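Local structure of MAGE domain-containing protein (Xenopus laevis, 7DG2) at residues 17-22 against 33-38; 27-32 against 73-78; 63-68 against 77-82. The protein probably acts as the Nse3 (MAGE-type) subunit of the Smc5/6 complex, pairing with Nse1 to bind and shape Nse4, with a likely role in DNA binding. One frame throughout, in Å; residues are numbered along the deposited sequence.

Interaction 1: 17-22 against 33-38; sequences VQYLLI and ADIVRS
Tyr19 brings the CE2 corner of its ring against Ile35, 3.8 Å from Ile35 CG1, the two side chains meeting at an oblique angle. The ring leaves helix 17-22 with CG anti to the backbone N (chi1 -179°), which places CG on the side of segment 33-38. The two helix segments run at 134° with axes 11.0 Å apart, a gap the tyrosine side chain spans. A tyrosine suits the place: its carbon frame packs on isoleucine while its hydroxyl arrives beside polar residues. Tyr19 OH lies 3.5 Å from Asp34 CB and is hydrogen-bonded to a water 2.6 Å away, which sits at the ring edge, in plane. The same water reaches Ser38 OG at 3.2 Å, so between the two segments the polar link runs through it. Leu20 adds a second apolar touch, its CD2 meeting Ile35 CD1 at 3.8 Å, the two side chains crossing at about a right angle. Ile30 of strand 30-31 touches Tyr19, Leu20 and Ile35, and Met90 of the Nse1 chain packs on Tyr19. Asp34 turns its carboxylate to Arg37, OD1 to NH2 2.7 Å, a salt bridge whose hydrogen bond is weak, the N-H...O angle being 125°. The chemistry grades from branched aliphatic groups to a water-linked hydroxyl pair and a charged pair, consistent with a helix junction that passes from core to surface.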
loop_
_atom_site.group_PDB
_atom_site.type_symbol
_atom_site.label_atom_id
_atom_site.label_comp_id
_atom_site.label_asym_id
_atom_site.label_seq_id
_atom_site.Cartn_x
_atom_site.Cartn_y
_atom_site.Cartn_z
ATOM N N VAL B 17 14.340 -9.250 -6.058
ATOM C CA VAL B 17 13.792 -7.948 -5.671
ATOM C C VAL B 17 12.271 -7.997 -5.694
ATOM O O VAL B 17 11.606 -7.550 -4.757
ATOM C CB VAL B 17 14.333 -6.832 -6.584
ATOM C CG1 VAL B 17 13.634 -5.495 -6.286
ATOM C CG2 VAL B 17 15.842 -6.702 -6.419
ATOM N N GLN B 18 11.702 -8.557 -6.762
ATOM C CA GLN B 18 10.243 -8.666 -6.833
ATOM C C GLN B 18 9.702 -9.464 -5.658
ATOM O O GLN B 18 8.688 -9.092 -5.055
ATOM C CB GLN B 18 9.812 -9.340 -8.131
ATOM C CG GLN B 18 10.048 -8.554 -9.384
ATOM C CD GLN B 18 9.514 -9.304 -10.585
ATOM O OE1 GLN B 18 10.268 -9.986 -11.287
ATOM N NE2 GLN B 18 8.195 -9.212 -10.811
ATOM N N TYR B 19 10.360 -10.580 -5.341
ATOM C CA TYR B 19 9.913 -11.433 -4.250
ATOM C C TYR B 19 9.972 -10.692 -2.923
ATOM O O TYR B 19 9.041 -10.776 -2.115
ATOM C CB TYR B 19 10.800 -12.684 -4.225
ATOM C CG TYR B 19 10.479 -13.715 -3.187
ATOM C CD1 TYR B 19 9.516 -14.683 -3.426
ATOM C CD2 TYR B 19 11.181 -13.768 -1.993
ATOM C CE1 TYR B 19 9.256 -15.660 -2.495
ATOM C CE2 TYR B 19 10.913 -14.734 -1.055
ATOM C CZ TYR B 19 9.950 -15.674 -1.307
ATOM O OH TYR B 19 9.673 -16.653 -0.376
ATOM N N LEU B 20 11.059 -9.948 -2.681
ATOM C CA LEU B 20 11.164 -9.205 -1.425
ATOM C C LEU B 20 10.036 -8.182 -1.281
ATOM O O LEU B 20 9.430 -8.050 -0.205
ATOM C CB LEU B 20 12.533 -8.523 -1.352
ATOM C CG LEU B 20 13.645 -9.536 -1.065
ATOM C CD1 LEU B 20 14.996 -8.900 -1.324
ATOM C CD2 LEU B 20 13.554 -10.019 0.387
ATOM N N LEU B 21 9.742 -7.441 -2.350
ATOM C CA LEU B 21 8.648 -6.474 -2.293
ATOM C C LEU B 21 7.315 -7.163 -2.030
ATOM O O LEU B 21 6.536 -6.737 -1.164
ATOM C CB LEU B 21 8.588 -5.690 -3.604
ATOM C CG LEU B 21 9.789 -4.797 -3.870
ATOM C CD1 LEU B 21 9.665 -4.212 -5.289
ATOM C CD2 LEU B 21 9.839 -3.678 -2.829
ATOM N N ILE B 22 7.050 -8.252 -2.750
ATOM C CA ILE B 22 5.741 -8.888 -2.642
ATOM C C ILE B 22 5.582 -9.563 -1.288
ATOM O O ILE B 22 4.519 -9.485 -0.659
ATOM C CB ILE B 22 5.540 -9.858 -3.818
ATOM C CG1 ILE B 22 5.376 -9.014 -5.095
ATOM C CG2 ILE B 22 4.353 -10.786 -3.529
ATOM C CD1 ILE B 22 5.552 -9.769 -6.394
ATOM N N ALA B 33 16.092 -18.622 3.790
ATOM C CA ALA B 33 15.966 -19.948 3.191
ATOM C C ALA B 33 14.861 -20.000 2.140
ATOM O O ALA B 33 14.988 -20.730 1.151
ATOM C CB ALA B 33 15.718 -20.996 4.282
ATOM N N ASP B 34 13.795 -19.208 2.314
ATOM C CA ASP B 34 12.727 -19.182 1.315
ATOM C C ASP B 34 13.143 -18.405 0.073
ATOM O O ASP B 34 12.806 -18.797 -1.044
ATOM C CB ASP B 34 11.446 -18.576 1.894
ATOM C CG ASP B 34 10.746 -19.488 2.893
ATOM O OD1 ASP B 34 10.880 -20.727 2.784
ATOM O OD2 ASP B 34 10.043 -18.960 3.782
ATOM N N ILE B 35 13.876 -17.294 0.233
ATOM C CA ILE B 35 14.442 -16.632 -0.938
ATOM C C ILE B 35 15.274 -17.613 -1.751
ATOM O O ILE B 35 15.158 -17.696 -2.982
ATOM C CB ILE B 35 15.296 -15.422 -0.518
ATOM C CG1 ILE B 35 14.466 -14.434 0.296
ATOM C CG2 ILE B 35 15.883 -14.756 -1.769
ATOM C CD1 ILE B 35 15.346 -13.335 0.924
ATOM N N VAL B 36 16.157 -18.347 -1.077
ATOM C CA VAL B 36 17.080 -19.213 -1.805
ATOM C C VAL B 36 16.337 -20.367 -2.473
ATOM O O VAL B 36 16.580 -20.686 -3.644
ATOM C CB VAL B 36 18.182 -19.706 -0.856
ATOM C CG1 VAL B 36 19.109 -20.683 -1.586
ATOM C CG2 VAL B 36 18.965 -18.492 -0.327
ATOM N N ARG B 37 15.403 -20.984 -1.751
ATOM C CA ARG B 37 14.705 -22.170 -2.251
ATOM C C ARG B 37 13.691 -21.816 -3.330
ATOM O O ARG B 37 13.650 -22.457 -4.389
ATOM C CB ARG B 37 14.018 -22.888 -1.081
ATOM C CG ARG B 37 12.998 -23.963 -1.457
ATOM C CD ARG B 37 12.608 -24.727 -0.190
ATOM N NE ARG B 37 11.241 -24.520 0.290
ATOM C CZ ARG B 37 10.708 -23.360 0.683
ATOM N NH1 ARG B 37 9.458 -23.333 1.126
ATOM N NH2 ARG B 37 11.384 -22.221 0.615
ATOM N N SER B 38 12.878 -20.789 -3.090
ATOM C CA SER B 38 11.753 -20.483 -3.966
ATOM C C SER B 38 12.128 -19.639 -5.163
ATOM O O SER B 38 11.430 -19.689 -6.181
ATOM C CB SER B 38 10.647 -19.764 -3.187
ATOM O OG SER B 38 10.074 -20.633 -2.222
HETATM O O HOH W 1 7.951 -18.559 -0.938
#

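Interaction 2: 27-32 against 73-78; sequences KLPIKR and SHIYIL
The guanidinium of Arg32 lies flat on the His74 ring, the planes 14° apart and the centres separated by 3.9 Å. NH1 stands over the centre of the imidazole, while His74 CD2 sits over one face of the guanidinium, offset toward its rim. A bend at chi3 (78°) sets NE for this turn. His74 ND1 is hydrogen-bonded to Glu68, which would fix the ring's rotation and may favour the stacking of a cation on it. Closer to the backbone, Arg32 CD touches Tyr76 OH at 3.3 Å, so the aliphatic part serves Tyr76 and the guanidinium serves His74. An alanine here would probably leave that face of His74 and the Tyr76 hydroxyl without their cover. The backbones pair as well: Ile30 and Tyr76 exchange both bonds (Tyr76 N to Ile30 O 2.8 Å), and Arg32 N donates to His74 O. Before the Ile30-Tyr76 pair, Pro29 CB packs on Ile75 CD1 at 3.8 Å, while Lys31 CG touches Ile75 CG2. Lys31, at the N-cap position, ends the strand where helix 32-40 begins. A short antiparallel edge strand between the first two helices, paired to the central strand, 75-80, of a three-stranded sheet, is characteristic of the winged-helix fold.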
loop_
_atom_site.group_PDB
_atom_site.type_symbol
_atom_site.label_atom_id
_atom_site.label_comp_id
_atom_site.label_asym_id
_atom_site.label_seq_id
_atom_site.Cartn_x
_atom_site.Cartn_y
_atom_site.Cartn_z
ATOM N N LYS B 27 3.989 -7.144 5.967
ATOM C CA LYS B 27 5.029 -6.989 6.985
ATOM C C LYS B 27 5.292 -8.292 7.736
ATOM O O LYS B 27 5.678 -8.282 8.908
ATOM C CB LYS B 27 4.701 -5.854 7.961
ATOM C CG LYS B 27 4.601 -4.478 7.287
ATOM C CD LYS B 27 5.902 -4.110 6.596
ATOM C CE LYS B 27 5.760 -2.780 5.838
ATOM N NZ LYS B 27 7.050 -2.354 5.211
ATOM N N LEU B 28 5.088 -9.425 7.065
ATOM C CA LEU B 28 5.615 -10.672 7.604
ATOM C C LEU B 28 7.096 -10.794 7.247
ATOM O O LEU B 28 7.487 -10.507 6.112
ATOM C CB LEU B 28 4.841 -11.869 7.048
ATOM C CG LEU B 28 3.344 -11.869 7.347
ATOM C CD1 LEU B 28 2.668 -13.115 6.768
ATOM C CD2 LEU B 28 3.118 -11.758 8.851
ATOM N N PRO B 29 7.949 -11.190 8.184
ATOM C CA PRO B 29 9.374 -11.314 7.856
ATOM C C PRO B 29 9.603 -12.344 6.760
ATOM O O PRO B 29 8.760 -13.197 6.477
ATOM C CB PRO B 29 10.013 -11.745 9.179
ATOM C CG PRO B 29 9.067 -11.222 10.228
ATOM C CD PRO B 29 7.691 -11.381 9.624
ATOM N N ILE B 30 10.775 -12.254 6.134
ATOM C CA ILE B 30 11.097 -13.032 4.944
ATOM C C ILE B 30 12.309 -13.905 5.259
ATOM O O ILE B 30 13.402 -13.384 5.505
ATOM C CB ILE B 30 11.381 -12.120 3.743
ATOM C CG1 ILE B 30 10.235 -11.108 3.593
ATOM C CG2 ILE B 30 11.604 -12.973 2.490
ATOM C CD1 ILE B 30 10.556 -9.901 2.690
ATOM N N LYS B 31 12.130 -15.228 5.217
ATOM C CA LYS B 31 13.248 -16.122 5.537
ATOM C C LYS B 31 14.263 -16.152 4.402
ATOM O O LYS B 31 13.896 -16.317 3.241
ATOM C CB LYS B 31 12.739 -17.549 5.795
ATOM C CG LYS B 31 11.778 -17.686 6.963
ATOM C CD LYS B 31 11.252 -19.111 7.019
ATOM C CE LYS B 31 10.281 -19.338 8.168
ATOM N NZ LYS B 31 9.962 -20.794 8.269
ATOM N N ARG B 32 15.558 -16.018 4.734
ATOM C CA ARG B 32 16.586 -16.230 3.717
ATOM C C ARG B 32 16.408 -17.575 3.021
ATOM O O ARG B 32 16.568 -17.681 1.796
ATOM C CB ARG B 32 17.977 -16.154 4.359
ATOM C CG ARG B 32 19.124 -16.277 3.391
ATOM C CD ARG B 32 20.445 -16.311 4.159
ATOM N NE ARG B 32 20.645 -17.647 4.723
ATOM C CZ ARG B 32 21.653 -17.974 5.522
ATOM N NH1 ARG B 32 22.551 -17.052 5.846
ATOM N NH2 ARG B 32 21.764 -19.221 5.974
ATOM N N SER B 73 17.689 -17.797 12.645
ATOM C CA SER B 73 16.855 -18.264 11.543
ATOM C C SER B 73 17.066 -17.467 10.262
ATOM O O SER B 73 16.465 -17.809 9.233
ATOM C CB SER B 73 15.372 -18.222 11.935
ATOM O OG SER B 73 14.917 -16.898 12.203
ATOM N N HIS B 74 17.894 -16.424 10.307
ATOM C CA HIS B 74 18.176 -15.553 9.167
ATOM C C HIS B 74 16.885 -15.128 8.474
ATOM O O HIS B 74 16.593 -15.525 7.350
ATOM C CB HIS B 74 19.112 -16.238 8.170
ATOM C CG HIS B 74 20.360 -16.774 8.796
ATOM N ND1 HIS B 74 21.385 -15.961 9.224
ATOM C CD2 HIS B 74 20.740 -18.045 9.073
ATOM C CE1 HIS B 74 22.347 -16.710 9.738
ATOM N NE2 HIS B 74 21.980 -17.977 9.654
ATOM N N ILE B 75 16.109 -14.319 9.184
ATOM C CA ILE B 75 14.891 -13.743 8.626
ATOM C C ILE B 75 15.090 -12.239 8.465
ATOM O O ILE B 75 15.690 -11.569 9.322
ATOM C CB ILE B 75 13.637 -14.075 9.464
ATOM C CG1 ILE B 75 13.715 -13.474 10.862
ATOM C CG2 ILE B 75 13.457 -15.598 9.553
ATOM C CD1 ILE B 75 12.387 -13.517 11.620
ATOM N N TYR B 76 14.608 -11.717 7.344
ATOM C CA TYR B 76 14.846 -10.337 6.936
ATOM C C TYR B 76 13.568 -9.517 6.986
ATOM O O TYR B 76 12.465 -10.048 6.866
ATOM C CB TYR B 76 15.368 -10.260 5.507
ATOM C CG TYR B 76 16.659 -11.004 5.242
ATOM C CD1 TYR B 76 17.777 -10.822 6.046
ATOM C CD2 TYR B 76 16.756 -11.875 4.170
ATOM C CE1 TYR B 76 18.965 -11.509 5.781
ATOM C CE2 TYR B 76 17.935 -12.548 3.889
ATOM C CZ TYR B 76 19.029 -12.364 4.692
ATOM O OH TYR B 76 20.189 -13.058 4.413
ATOM N N ILE B 77 13.740 -8.201 7.129
ATOM C CA ILE B 77 12.678 -7.228 6.898
ATOM C C ILE B 77 13.253 -6.121 6.023
ATOM O O ILE B 77 14.457 -6.056 5.772
ATOM C CB ILE B 77 12.103 -6.640 8.203
ATOM C CG1 ILE B 77 13.159 -5.804 8.930
ATOM C CG2 ILE B 77 11.544 -7.732 9.114
ATOM C CD1 ILE B 77 12.577 -5.005 10.099
ATOM N N LEU B 78 12.372 -5.224 5.571
ATOM C CA LEU B 78 12.776 -4.037 4.828
ATOM C C LEU B 78 12.470 -2.814 5.683
ATOM O O LEU B 78 11.338 -2.652 6.136
ATOM C CB LEU B 78 12.024 -3.948 3.488
ATOM C CG LEU B 78 12.270 -5.064 2.475
ATOM C CD1 LEU B 78 11.340 -4.874 1.277
ATOM C CD2 LEU B 78 13.729 -5.084 2.031
HETATM O O HOH W 2 9.018 -1.568 7.097
#

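Interaction 3: 63-68 against 77-82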
loop_
_atom_site.group_PDB
_atom_site.type_symbol
_atom_site.label_atom_id
_atom_site.label_comp_id
_atom_site.label_asym_id
_atom_site.label_seq_id
_atom_site.Cartn_x
_atom_site.Cartn_y
_atom_site.Cartn_z
ATOM N N GLY B 63 15.369 3.278 -1.744
ATOM C CA GLY B 63 15.689 3.775 -0.421
ATOM C C GLY B 63 15.273 2.824 0.678
ATOM O O GLY B 63 14.899 3.275 1.766
ATOM N N PHE B 64 15.311 1.513 0.412
ATOM C CA PHE B 64 14.950 0.472 1.369
ATOM C C PHE B 64 16.203 -0.267 1.816
ATOM O O PHE B 64 17.059 -0.594 0.995
ATOM C CB PHE B 64 14.018 -0.592 0.780
ATOM C CG PHE B 64 12.653 -0.106 0.393
ATOM C CD1 PHE B 64 12.230 1.186 0.649
ATOM C CD2 PHE B 64 11.774 -0.988 -0.221
ATOM C CE1 PHE B 64 10.956 1.605 0.284
ATOM C CE2 PHE B 64 10.504 -0.575 -0.602
ATOM C CZ PHE B 64 10.092 0.724 -0.345
ATOM N N GLN B 65 16.258 -0.594 3.100
ATOM C CA GLN B 65 17.371 -1.320 3.697
ATOM C C GLN B 65 16.916 -2.724 4.079
ATOM O O GLN B 65 15.926 -2.891 4.796
ATOM C CB GLN B 65 17.886 -0.582 4.932
ATOM C CG GLN B 65 19.071 -1.224 5.614
ATOM C CD GLN B 65 20.397 -0.804 4.994
ATOM O OE1 GLN B 65 20.446 0.047 4.095
ATOM N NE2 GLN B 65 21.481 -1.404 5.469
ATOM N N LEU B 66 17.668 -3.725 3.642
ATOM C CA LEU B 66 17.436 -5.092 4.092
ATOM C C LEU B 66 18.092 -5.270 5.460
ATOM O O LEU B 66 19.267 -4.923 5.641
ATOM C CB LEU B 66 18.008 -6.078 3.069
ATOM C CG LEU B 66 17.716 -7.566 3.266
ATOM C CD1 LEU B 66 16.254 -7.822 2.934
ATOM C CD2 LEU B 66 18.623 -8.416 2.374
ATOM N N GLU B 67 17.336 -5.767 6.436
ATOM C CA GLU B 67 17.877 -5.967 7.777
ATOM C C GLU B 67 17.508 -7.353 8.295
ATOM O O GLU B 67 16.370 -7.799 8.151
ATOM C CB GLU B 67 17.378 -4.895 8.760
ATOM C CG GLU B 67 17.762 -3.449 8.371
ATOM C CD GLU B 67 17.694 -2.485 9.551
ATOM O OE1 GLU B 67 18.210 -2.821 10.642
ATOM O OE2 GLU B 67 17.127 -1.388 9.389
ATOM N N GLU B 68 18.470 -8.026 8.919
ATOM C CA GLU B 68 18.216 -9.324 9.534
ATOM C C GLU B 68 17.721 -9.087 10.956
ATOM O O GLU B 68 18.397 -8.415 11.741
ATOM C CB GLU B 68 19.496 -10.165 9.525
ATOM C CG GLU B 68 19.327 -11.597 9.979
ATOM C CD GLU B 68 20.621 -12.391 9.872
ATOM O OE1 GLU B 68 21.625 -11.987 10.505
ATOM O OE2 GLU B 68 20.636 -13.408 9.147
ATOM N N ILE B 77 13.740 -8.201 7.129
ATOM C CA ILE B 77 12.678 -7.228 6.898
ATOM C C ILE B 77 13.253 -6.121 6.023
ATOM O O ILE B 77 14.457 -6.056 5.772
ATOM C CB ILE B 77 12.103 -6.640 8.203
ATOM C CG1 ILE B 77 13.159 -5.804 8.930
ATOM C CG2 ILE B 77 11.544 -7.732 9.114
ATOM C CD1 ILE B 77 12.577 -5.005 10.099
ATOM N N LEU B 78 12.372 -5.224 5.571
ATOM C CA LEU B 78 12.776 -4.037 4.828
ATOM C C LEU B 78 12.470 -2.814 5.683
ATOM O O LEU B 78 11.338 -2.652 6.136
ATOM C CB LEU B 78 12.024 -3.948 3.488
ATOM C CG LEU B 78 12.270 -5.064 2.475
ATOM C CD1 LEU B 78 11.340 -4.874 1.277
ATOM C CD2 LEU B 78 13.729 -5.084 2.031
ATOM N N THR B 79 13.473 -1.964 5.913
ATOM C CA THR B 79 13.276 -0.714 6.647
ATOM C C THR B 79 13.615 0.465 5.742
ATOM O O THR B 79 14.208 0.314 4.670
ATOM C CB THR B 79 14.133 -0.649 7.924
ATOM O OG1 THR B 79 15.516 -0.644 7.565
ATOM C CG2 THR B 79 13.840 -1.844 8.834
ATOM N N ASN B 80 13.230 1.662 6.184
ATOM C CA ASN B 80 13.329 2.842 5.337
ATOM C C ASN B 80 14.646 3.566 5.596
ATOM O O ASN B 80 15.009 3.817 6.751
ATOM C CB ASN B 80 12.148 3.776 5.595
ATOM C CG ASN B 80 11.798 4.605 4.388
ATOM O OD1 ASN B 80 12.683 5.029 3.635
ATOM N ND2 ASN B 80 10.499 4.818 4.172
ATOM N N LYS B 81 15.366 3.878 4.523
ATOM C CA LYS B 81 16.578 4.688 4.651
ATOM C C LYS B 81 16.271 6.176 4.658
ATOM O O LYS B 81 17.162 6.983 4.976
ATOM C CB LYS B 81 17.549 4.368 3.518
ATOM C CG LYS B 81 17.989 2.900 3.476
ATOM C CD LYS B 81 18.884 2.616 2.264
ATOM C CE LYS B 81 20.284 3.241 2.411
ATOM N NZ LYS B 81 21.091 2.553 3.475
ATOM N N LEU B 82 15.049 6.557 4.320
ATOM C CA LEU B 82 14.644 7.955 4.286
ATOM C C LEU B 82 13.875 8.298 5.555
ATOM O O LEU B 82 13.039 7.517 6.022
ATOM C CB LEU B 82 13.763 8.258 3.071
ATOM C CG LEU B 82 14.210 7.840 1.667
ATOM C CD1 LEU B 82 13.221 8.382 0.630
ATOM C CD2 LEU B 82 15.619 8.333 1.364
#
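Thr79 OG1 donates to Glu67 OE2 at 2.5 Å, the shortest polar bond here, using the carboxylate's anti lone pair. Thr79 holds OG1 between the backbone N and the carbonyl carbon (chi1 64°), and Thr79 CG2 lies 3.4 Å from Glu67 OE2; the short threonine brings its hydroxyl to the acid from close to the strand. The same oxygen also makes a long, weak ion pair with Lys63 of the Nse4 chain. Diagonally across the strands, Lys81 NZ donates to Gln65 OE1 at 2.7 Å; bends at chi3 and chi4 set CE and NZ beside the amide oxygen. The strands 64-70 and 75-80 form the antiparallel hairpin that makes up the wing of a winged helix, with Gln65-Thr79 and Glu67-Ile77 as hydrogen-bonded pairs. Gln65 N to Thr79 O, at 2.7 Å, is nearly straight (174°). On the other face, Leu78 CD2 meets Leu66 CD1 at 3.8 Å and Leu78 CD1 lies 4.2 Å from Phe64 CD2, bulky apolar groups suited to the side that rests on helix 47-62. Gly63 follows that helix with a positive phi of 70°, a conformation that favours glycine, and a side chain there would come close to Leu82 CG. Asn80 OD1 accepts from Leu82 N in an Asx turn, while its ND2 bonds to Arg64 O of the Nse4 chain and Gln13 of the Nse1 chain.

Interactions 2 and 3 are built on one strand, 75-80, whose edges pair with 30-31 and 64-70; they share Ile77 and Leu78, and their centres lie about 11 Å apart. Tyr76 CB meets Leu66 CD1 at 3.7 Å, linking the two pairings. Interaction 1 packs against one side of this sheet, with its centre about 10 Å from that of interaction 2 and about 15 Å from that of interaction 3. Ile35 CD1 touches Tyr76 CD2 at 3.8 Å, and Leu21 CD2 reaches Phe64 CE2 at 3.9 Å. Along the chain the segments of interactions 1 and 2 alternate, and strand 30-31 lies in the connection between the two helices of interaction 1. All three fall within the MAGE homology domain, and all are bordered by Nse4, with Nse1 also bordering interactions 1 and 3.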